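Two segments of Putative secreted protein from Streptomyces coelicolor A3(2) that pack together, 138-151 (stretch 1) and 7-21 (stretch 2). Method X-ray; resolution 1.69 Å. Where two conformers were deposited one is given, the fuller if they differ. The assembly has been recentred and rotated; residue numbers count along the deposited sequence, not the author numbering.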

ATOM      1  N   CYS A 138     -18.244 -15.909   0.225  1.00 18.03           N
ATOM      2  CA  CYS A 138     -18.157 -14.966  -0.893  1.00 17.27           C
ATOM      3  C   CYS A 138     -18.669 -15.574  -2.200  1.00 17.56           C
ATOM      4  O   CYS A 138     -18.580 -16.801  -2.418  1.00 16.80           O
ATOM      5  CB  CYS A 138     -16.723 -14.474  -1.086  1.00 17.19           C
ATOM      6  SG  CYS A 138     -16.181 -13.360   0.258  1.00 18.14           S
ATOM      7  N   THR A 139     -19.180 -14.696  -3.058  1.00 17.45           N
ATOM      8  CA  THR A 139     -19.729 -15.088  -4.362  1.00 18.26           C
ATOM      9  C   THR A 139     -18.948 -14.506  -5.557  1.00 17.67           C
ATOM     10  O   THR A 139     -19.050 -15.010  -6.682  1.00 18.48           O
ATOM     11  CB  THR A 139     -21.238 -14.710  -4.479  1.00 18.56           C
ATOM     12  OG1 THR A 139     -21.380 -13.289  -4.587  1.00 21.26           O
ATOM     13  CG2 THR A 139     -22.030 -15.192  -3.273  1.00 19.31           C
ATOM     14  N   VAL A 140     -18.182 -13.441  -5.321  1.00 16.75           N
ATOM     15  CA  VAL A 140     -17.391 -12.808  -6.370  1.00 16.50           C
ATOM     16  C   VAL A 140     -16.071 -13.562  -6.574  1.00 16.43           C
ATOM     17  O   VAL A 140     -15.268 -13.711  -5.640  1.00 16.40           O
ATOM     18  CB  VAL A 140     -17.119 -11.301  -6.057  1.00 16.08           C
ATOM     19  CG1 VAL A 140     -16.177 -10.709  -7.081  1.00 16.70           C
ATOM     20  CG2 VAL A 140     -18.423 -10.508  -6.000  1.00 16.49           C
ATOM     21  N   GLY A 141     -15.867 -14.043  -7.795  1.00 15.90           N
ATOM     22  CA  GLY A 141     -14.768 -14.953  -8.101  1.00 15.66           C
ATOM     23  C   GLY A 141     -13.404 -14.409  -7.716  1.00 15.80           C
ATOM     24  O   GLY A 141     -12.627 -15.096  -7.052  1.00 15.93           O
ATOM     25  N   VAL A 142     -13.112 -13.164  -8.119  1.00 15.35           N
ATOM     26  CA  VAL A 142     -11.798 -12.585  -7.850  1.00 15.76           C
ATOM     27  C   VAL A 142     -11.557 -12.422  -6.335  1.00 15.00           C
ATOM     28  O   VAL A 142     -10.431 -12.574  -5.862  1.00 14.29           O
ATOM     29  CB  VAL A 142     -11.585 -11.253  -8.633  1.00 16.42           C
ATOM     30  CG1 VAL A 142     -12.607 -10.188  -8.230  1.00 17.12           C
ATOM     31  CG2 VAL A 142     -10.176 -10.756  -8.489  1.00 18.71           C
ATOM     32  N   GLU A 143     -12.627 -12.127  -5.604  1.00 14.37           N
ATOM     33  CA  GLU A 143     -12.575 -11.976  -4.141  1.00 15.07           C
ATOM     34  C   GLU A 143     -12.373 -13.313  -3.422  1.00 15.54           C
ATOM     35  O   GLU A 143     -11.571 -13.396  -2.482  1.00 15.09           O
ATOM     36  CB  GLU A 143     -13.823 -11.272  -3.623  1.00 15.12           C
ATOM     37  CG  GLU A 143     -13.676 -10.817  -2.179  1.00 16.27           C
ATOM     38  CD  GLU A 143     -14.821  -9.949  -1.697  1.00 17.11           C
ATOM     39  OE1 GLU A 143     -15.707  -9.604  -2.507  1.00 17.68           O
ATOM     40  OE2 GLU A 143     -14.821  -9.606  -0.498  1.00 15.52           O
ATOM     41  N   LYS A 144     -13.107 -14.343  -3.856  1.00 15.54           N
ATOM     42  CA  LYS A 144     -12.910 -15.716  -3.360  1.00 16.68           C
ATOM     43  C   LYS A 144     -11.460 -16.180  -3.565  1.00 15.46           C
ATOM     44  O   LYS A 144     -10.835 -16.729  -2.649  1.00 15.65           O
ATOM     45  CB  LYS A 144     -13.873 -16.687  -4.058  1.00 16.56           C
ATOM     46  CG  LYS A 144     -15.313 -16.563  -3.592  1.00 18.46           C
ATOM     47  CD  LYS A 144     -16.229 -17.514  -4.363  1.00 19.68           C
ATOM     48  CE  LYS A 144     -16.185 -18.946  -3.824  1.00 25.67           C
ATOM     49  NZ  LYS A 144     -16.814 -19.913  -4.807  1.00 26.59           N
ATOM     50  N   ARG A 145     -10.926 -15.948  -4.763  1.00 15.02           N
ATOM     51  CA  ARG A 145      -9.574 -16.366  -5.089  1.00 15.24           C
ATOM     52  C   ARG A 145      -8.552 -15.599  -4.271  1.00 14.69           C
ATOM     53  O   ARG A 145      -7.545 -16.173  -3.842  1.00 14.62           O
ATOM     54  CB  ARG A 145      -9.294 -16.217  -6.579  1.00 15.54           C
ATOM     55  CG  ARG A 145     -10.131 -17.183  -7.418  1.00 17.56           C
ATOM     56  CD  ARG A 145      -9.617 -17.322  -8.840  1.00 21.78           C
ATOM     57  NE  ARG A 145      -9.549 -16.039  -9.534  1.00 26.09           N
ATOM     58  CZ  ARG A 145     -10.538 -15.505 -10.251  1.00 27.11           C
ATOM     59  NH1 ARG A 145     -11.702 -16.137 -10.386  1.00 28.06           N
ATOM     60  NH2 ARG A 145     -10.353 -14.332 -10.842  1.00 29.60           N
ATOM     61  N   LEU A 146      -8.823 -14.310  -4.053  1.00 14.09           N
ATOM     62  CA  LEU A 146      -7.946 -13.494  -3.222  1.00 13.78           C
ATOM     63  C   LEU A 146      -7.887 -14.053  -1.811  1.00 13.59           C
ATOM     64  O   LEU A 146      -6.791 -14.214  -1.246  1.00 13.74           O
ATOM     65  CB  LEU A 146      -8.382 -12.018  -3.196  1.00 13.79           C
ATOM     66  CG  LEU A 146      -7.287 -11.051  -2.656  1.00 14.96           C
ATOM     67  CD1 LEU A 146      -6.107 -10.907  -3.617  1.00 16.92           C
ATOM     68  CD2 LEU A 146      -7.893  -9.680  -2.406  1.00 15.59           C
ATOM     69  N   ALA A 147      -9.062 -14.364  -1.264  1.00 13.53           N
ATOM     70  CA  ALA A 147      -9.187 -14.945   0.077  1.00 13.77           C
ATOM     71  C   ALA A 147      -8.430 -16.287   0.180  1.00 14.19           C
ATOM     72  O   ALA A 147      -7.685 -16.522   1.131  1.00 13.42           O
ATOM     73  CB  ALA A 147     -10.668 -15.101   0.443  1.00 13.91           C
ATOM     74  N   ARG A 148      -8.610 -17.148  -0.821  0.50 14.54           N
ATOM     75  CA  ARG A 148      -7.929 -18.452  -0.868  0.50 15.76           C
ATOM     76  C   ARG A 148      -6.396 -18.285  -0.873  0.50 15.61           C
ATOM     77  O   ARG A 148      -5.665 -19.082  -0.266  0.50 15.94           O
ATOM     78  CB  ARG A 148      -8.420 -19.235  -2.094  0.50 16.06           C
ATOM     79  CG  ARG A 148      -8.303 -20.760  -2.013  0.50 18.74           C
ATOM     80  CD  ARG A 148      -9.571 -21.441  -2.571  0.50 21.66           C
ATOM     81  NE  ARG A 148     -10.168 -20.713  -3.698  0.50 23.84           N
ATOM     82  CZ  ARG A 148     -11.457 -20.746  -4.024  0.50 24.06           C
ATOM     83  NH1 ARG A 148     -12.313 -21.467  -3.310  0.50 25.08           N
ATOM     84  NH2 ARG A 148     -11.893 -20.049  -5.065  0.50 24.72           N
ATOM     85  N   GLY A 149      -5.919 -17.237  -1.544  1.00 14.95           N
ATOM     86  CA  GLY A 149      -4.485 -16.921  -1.613  1.00 14.91           C
ATOM     87  C   GLY A 149      -3.955 -16.409  -0.289  1.00 14.37           C
ATOM     88  O   GLY A 149      -2.814 -16.708   0.082  1.00 14.73           O
HETATM   89  N   MSE A 150      -4.795 -15.663   0.430  1.00 14.46           N
HETATM   90  CA  MSE A 150      -4.450 -15.197   1.777  1.00 15.21           C
HETATM   91  C   MSE A 150      -4.300 -16.349   2.753  1.00 14.76           C
HETATM   92  O   MSE A 150      -3.392 -16.326   3.565  1.00 14.49           O
HETATM   93  CB  MSE A 150      -5.477 -14.212   2.319  1.00 14.71           C
HETATM   94  CG  MSE A 150      -5.586 -12.934   1.509  1.00 16.50           C
HETATM   95 SE   MSE A 150      -6.829 -11.779   2.468  1.00 18.25          SE
HETATM   96  CE  MSE A 150      -7.272 -10.519   1.053  1.00 19.41           C
ATOM     97  N   VAL A 151      -5.167 -17.359   2.664  1.00 14.56           N
ATOM     98  CA  VAL A 151      -4.998 -18.550   3.515  1.00 15.47           C
ATOM     99  C   VAL A 151      -3.597 -19.153   3.326  1.00 15.76           C
ATOM    100  O   VAL A 151      -2.864 -19.357   4.300  1.00 14.62           O
ATOM    101  CB  VAL A 151      -6.134 -19.585   3.313  1.00 15.17           C
ATOM    102  CG1 VAL A 151      -5.904 -20.828   4.174  1.00 17.27           C
ATOM    103  CG2 VAL A 151      -7.500 -18.950   3.669  1.00 16.05           C
TER
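Stretch 2 (7-21) SADAGFARDMSVHHQ

Stretch 2 is helical from Ala-8 to Gln-21, with phi/psi values clustered near -60/-45 and an unbroken run of i to i-4 backbone hydrogen bonds from Gly-11 N to Gln-21 N. Ser-7 stands at its N-cap position: Ala-10 N donates to Ser-7 OG at 3.0 Å, so a side chain satisfies an amide that the first turn leaves free. Stretch 1 begins as a loop, Cys-138 to Val-140, and becomes helical at Gly-141. The two helices run in broadly the same sense, with 46° between their N-to-C directions and a closest axial approach of 10.8 Å. Together the stretches bury 491 Å², counted over both sides.

The backbones come nearest at the start of stretch 1, where the CA atoms of Cys-138 and Asp-9 are 5.0 Å apart. Cys-138, itself bonded covalently to a group elsewhere in the structure, packs its SG 4.1 Å from Phe-12 CB and 4.4 Å from Ala-8 CB. Its SG also lies 5.2 Å from the centroid of the Phe-12 ring, 42° off the ring normal, an oblique approach.

Thr-139 and Val-140 supply the polar anchor. The carboxylate of Asp-9 accepts from both backbone amides at OD1, from Thr-139 N at 2.8 Å (N-H...O angle 147°) and from Val-140 N at 3.0 Å. The latter angle, 171°, is nearly linear. Thr-139 OG1, placed by a p rotamer, donates to Asp-9 OD2 at 2.7 Å, while the 3.3 Å bond from Thr-139 N to Asp-9 OD2 is weak. The CA-to-CB bond of Asp-9 points sideways, yet its m rotamer brings the carboxylate to these donors. Because Val-140 is the N-cap residue of the stretch 1 helix, the acid of one helix binds the loop leading directly into the other.

Past Gly-141 and Val-142, which make no contact, the CA-to-CB bond of Glu-143 points toward stretch 2, and chi1 and chi2 are both t. This extended chain places OE2 2.7 Å from Asp-9 O. Two oxygens so close suggest a protonated acid, although the coordinates alone do not settle it. Consistent with a crowded acidic site, Glu-143 OE1 lies 3.5 Å from Asp-9 OD1, a pairing of like charges if both acids are ionised. Glu-143 OE2 also meets the edge of the Phe-12 ring, 3.4 Å from CD2.

One turn later the contact becomes apolar. Ala-147 CB lies 4.1 Å from Phe-12 CZ, and its small side chain points toward stretch 2.

Met-150, a selenomethionine, closes the sequence of contacts. Its SE is 4.0 Å from Phe-12 CZ, at the ring edge, and 4.0 Å from CE of Met-16, also a selenomethionine. Farther along the partner helix, Met-150 CE reaches 3.7 Å from His-20 NE2. The spacing of Glu-143, Ala-147 and Met-150 at four and three residues matches the helical repeat, aligning one side of this helix with Asp-9, Phe-12, Met-16 and His-20.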

ATOM      1  N   SER A   7     -23.791  -8.298   2.018  1.00 24.24           N
ATOM      2  CA  SER A   7     -23.292  -9.547   1.471  1.00 21.96           C
ATOM      3  C   SER A   7     -21.977  -9.927   2.162  1.00 20.15           C
ATOM      4  O   SER A   7     -21.329  -9.093   2.818  1.00 19.21           O
ATOM      5  CB  SER A   7     -23.086  -9.437  -0.041  1.00 21.75           C
ATOM      6  OG  SER A   7     -22.015  -8.555  -0.340  1.00 20.73           O
ATOM      7  N   ALA A   8     -21.614 -11.195   2.026  1.00 18.53           N
ATOM      8  CA  ALA A   8     -20.289 -11.684   2.426  1.00 16.94           C
ATOM      9  C   ALA A   8     -19.185 -10.939   1.657  1.00 16.58           C
ATOM     10  O   ALA A   8     -18.143 -10.609   2.214  1.00 15.80           O
ATOM     11  CB  ALA A   8     -20.195 -13.181   2.146  1.00 17.68           C
ATOM     12  N   ASP A   9     -19.408 -10.713   0.361  1.00 15.63           N
ATOM     13  CA  ASP A   9     -18.421 -10.016  -0.460  1.00 15.48           C
ATOM     14  C   ASP A   9     -18.144  -8.623   0.100  1.00 14.66           C
ATOM     15  O   ASP A   9     -16.982  -8.239   0.259  1.00 14.38           O
ATOM     16  CB  ASP A   9     -18.896  -9.951  -1.904  1.00 15.70           C
ATOM     17  CG  ASP A   9     -19.164 -11.339  -2.475  1.00 17.21           C
ATOM     18  OD1 ASP A   9     -18.199 -12.082  -2.681  1.00 20.11           O
ATOM     19  OD2 ASP A   9     -20.344 -11.677  -2.701  1.00 24.29           O
ATOM     20  N   ALA A  10     -19.202  -7.884   0.429  1.00 14.01           N
ATOM     21  CA  ALA A  10     -19.015  -6.533   0.958  1.00 13.57           C
ATOM     22  C   ALA A  10     -18.392  -6.565   2.351  1.00 13.32           C
ATOM     23  O   ALA A  10     -17.481  -5.799   2.641  1.00 12.84           O
ATOM     24  CB  ALA A  10     -20.330  -5.749   0.972  1.00 14.44           C
ATOM     25  N   GLY A  11     -18.912  -7.433   3.214  1.00 12.58           N
ATOM     26  CA  GLY A  11     -18.453  -7.493   4.610  1.00 12.72           C
ATOM     27  C   GLY A  11     -16.997  -7.905   4.701  1.00 12.27           C
ATOM     28  O   GLY A  11     -16.235  -7.316   5.470  1.00 12.28           O
ATOM     29  N   PHE A  12     -16.603  -8.904   3.919  1.00 12.19           N
ATOM     30  CA  PHE A  12     -15.205  -9.333   3.926  1.00 12.39           C
ATOM     31  C   PHE A  12     -14.297  -8.208   3.435  1.00 12.46           C
ATOM     32  O   PHE A  12     -13.271  -7.935   4.053  1.00 12.24           O
ATOM     33  CB  PHE A  12     -14.981 -10.617   3.122  1.00 12.53           C
ATOM     34  CG  PHE A  12     -13.537 -11.044   3.057  1.00 12.05           C
ATOM     35  CD1 PHE A  12     -12.932 -11.691   4.143  1.00 10.92           C
ATOM     36  CD2 PHE A  12     -12.779 -10.769   1.912  1.00 11.96           C
ATOM     37  CE1 PHE A  12     -11.585 -12.093   4.062  1.00  9.95           C
ATOM     38  CE2 PHE A  12     -11.438 -11.149   1.814  1.00 11.78           C
ATOM     39  CZ  PHE A  12     -10.832 -11.818   2.896  1.00  9.51           C
ATOM     40  N   ALA A  13     -14.692  -7.543   2.344  1.00 12.23           N
ATOM     41  CA  ALA A  13     -13.925  -6.399   1.829  1.00 11.99           C
ATOM     42  C   ALA A  13     -13.750  -5.297   2.877  1.00 12.22           C
ATOM     43  O   ALA A  13     -12.631  -4.783   3.050  1.00 11.84           O
ATOM     44  CB  ALA A  13     -14.552  -5.839   0.545  1.00 11.96           C
ATOM     45  N   ARG A  14     -14.824  -4.948   3.593  1.00 12.44           N
ATOM     46  CA  ARG A  14     -14.757  -3.926   4.650  0.50 12.61           C
ATOM     47  C   ARG A  14     -13.845  -4.363   5.798  1.00 12.85           C
ATOM     48  O   ARG A  14     -12.914  -3.632   6.208  1.00 13.79           O
ATOM     49  CB  ARG A  14     -16.156  -3.624   5.207  0.50 12.41           C
ATOM     50  CG  ARG A  14     -17.012  -2.753   4.316  0.50 12.40           C
ATOM     51  CD  ARG A  14     -18.355  -2.441   4.963  0.50 13.54           C
ATOM     52  NE  ARG A  14     -19.213  -1.718   4.029  0.50 15.15           N
ATOM     53  CZ  ARG A  14     -20.289  -2.215   3.417  0.50 14.98           C
ATOM     54  NH1 ARG A  14     -20.965  -1.451   2.572  0.50 12.26           N
ATOM     55  NH2 ARG A  14     -20.703  -3.451   3.658  0.50 15.83           N
ATOM     56  N   ASP A  15     -14.110  -5.563   6.310  1.00 12.08           N
ATOM     57  CA  ASP A  15     -13.454  -6.072   7.518  1.00 11.83           C
ATOM     58  C   ASP A  15     -11.994  -6.391   7.251  1.00 10.93           C
ATOM     59  O   ASP A  15     -11.112  -5.986   8.019  1.00 10.90           O
ATOM     60  CB  ASP A  15     -14.176  -7.320   8.035  1.00 11.49           C
ATOM     61  CG  ASP A  15     -15.561  -7.013   8.635  1.00 12.96           C
ATOM     62  OD1 ASP A  15     -15.939  -5.835   8.796  1.00 14.97           O
ATOM     63  OD2 ASP A  15     -16.250  -7.986   8.977  1.00 16.05           O
HETATM   64  N   MSE A  16     -11.720  -7.086   6.151  1.00 10.92           N
HETATM   65  CA  MSE A  16     -10.339  -7.437   5.868  1.00 10.64           C
HETATM   66  C   MSE A  16      -9.528  -6.180   5.524  1.00 10.38           C
HETATM   67  O   MSE A  16      -8.327  -6.136   5.794  1.00 10.07           O
HETATM   68  CB  MSE A  16     -10.241  -8.533   4.791  1.00 10.72           C
HETATM   69  CG  MSE A  16      -8.859  -9.088   4.633  1.00 10.41           C
HETATM   70 SE   MSE A  16      -8.154  -9.947   6.277  1.00 18.76          SE
HETATM   71  CE  MSE A  16      -8.824 -11.690   5.884  1.00 21.45           C
ATOM     72  N   SER A  17     -10.163  -5.148   4.948  1.00 10.71           N
ATOM     73  CA  SER A  17      -9.427  -3.895   4.701  1.00 11.48           C
ATOM     74  C   SER A  17      -8.921  -3.248   6.007  1.00 11.34           C
ATOM     75  O   SER A  17      -7.762  -2.804   6.089  1.00 11.32           O
ATOM     76  CB  SER A  17     -10.266  -2.911   3.883  1.00 11.18           C
ATOM     77  OG  SER A  17     -10.358  -3.387   2.552  1.00 11.96           O
ATOM     78  N   VAL A  18      -9.786  -3.206   7.021  1.00 11.21           N
ATOM     79  CA  VAL A  18      -9.387  -2.697   8.339  1.00 10.97           C
ATOM     80  C   VAL A  18      -8.286  -3.585   8.957  1.00  9.82           C
ATOM     81  O   VAL A  18      -7.332  -3.082   9.546  1.00 10.00           O
ATOM     82  CB  VAL A  18     -10.608  -2.565   9.280  1.00 11.10           C
ATOM     83  CG1 VAL A  18     -10.168  -2.158  10.686  1.00 12.91           C
ATOM     84  CG2 VAL A  18     -11.611  -1.540   8.728  1.00 13.10           C
ATOM     85  N   HIS A  19      -8.422  -4.904   8.804  1.00  9.32           N
ATOM     86  CA  HIS A  19      -7.438  -5.848   9.351  1.00  9.54           C
ATOM     87  C   HIS A  19      -6.061  -5.616   8.700  1.00  9.37           C
ATOM     88  O   HIS A  19      -5.031  -5.477   9.395  1.00  9.89           O
ATOM     89  CB  HIS A  19      -7.921  -7.267   9.087  1.00  8.97           C
ATOM     90  CG  HIS A  19      -7.393  -8.296  10.048  1.00  9.67           C
ATOM     91  ND1 HIS A  19      -6.291  -9.072   9.770  1.00 11.34           N
ATOM     92  CD2 HIS A  19      -7.868  -8.730  11.243  1.00 12.03           C
ATOM     93  CE1 HIS A  19      -6.101  -9.935  10.758  1.00 10.91           C
ATOM     94  NE2 HIS A  19      -7.035  -9.741  11.670  1.00 13.04           N
ATOM     95  N   HIS A  20      -6.065  -5.530   7.367  1.00  8.91           N
ATOM     96  CA  HIS A  20      -4.856  -5.270   6.578  1.00  9.49           C
ATOM     97  C   HIS A  20      -4.194  -3.949   7.000  1.00  9.21           C
ATOM     98  O   HIS A  20      -2.962  -3.877   7.173  1.00  8.53           O
ATOM     99  CB  HIS A  20      -5.207  -5.226   5.087  1.00  9.10           C
ATOM    100  CG  HIS A  20      -5.185  -6.569   4.418  1.00 10.56           C
ATOM    101  ND1 HIS A  20      -5.436  -7.755   5.089  1.00 11.30           N
ATOM    102  CD2 HIS A  20      -4.940  -6.908   3.132  1.00 10.33           C
ATOM    103  CE1 HIS A  20      -5.313  -8.763   4.244  1.00 12.50           C
ATOM    104  NE2 HIS A  20      -5.029  -8.277   3.048  1.00 10.70           N
ATOM    105  N   GLN A  21      -5.009  -2.910   7.168  1.00  9.89           N
ATOM    106  CA  GLN A  21      -4.512  -1.606   7.599  1.00 10.40           C
ATOM    107  C   GLN A  21      -3.627  -1.715   8.855  1.00 10.42           C
ATOM    108  O   GLN A  21      -2.565  -1.076   8.939  1.00 10.05           O
ATOM    109  CB  GLN A  21      -5.687  -0.669   7.885  1.00 11.71           C
ATOM    110  CG  GLN A  21      -5.267   0.728   8.278  1.00 16.12           C
ATOM    111  CD  GLN A  21      -6.467   1.638   8.469  1.00 22.15           C
ATOM    112  OE1 GLN A  21      -7.313   1.411   9.348  1.00 24.78           O
ATOM    113  NE2 GLN A  21      -6.551   2.683   7.638  1.00 24.93           N
TER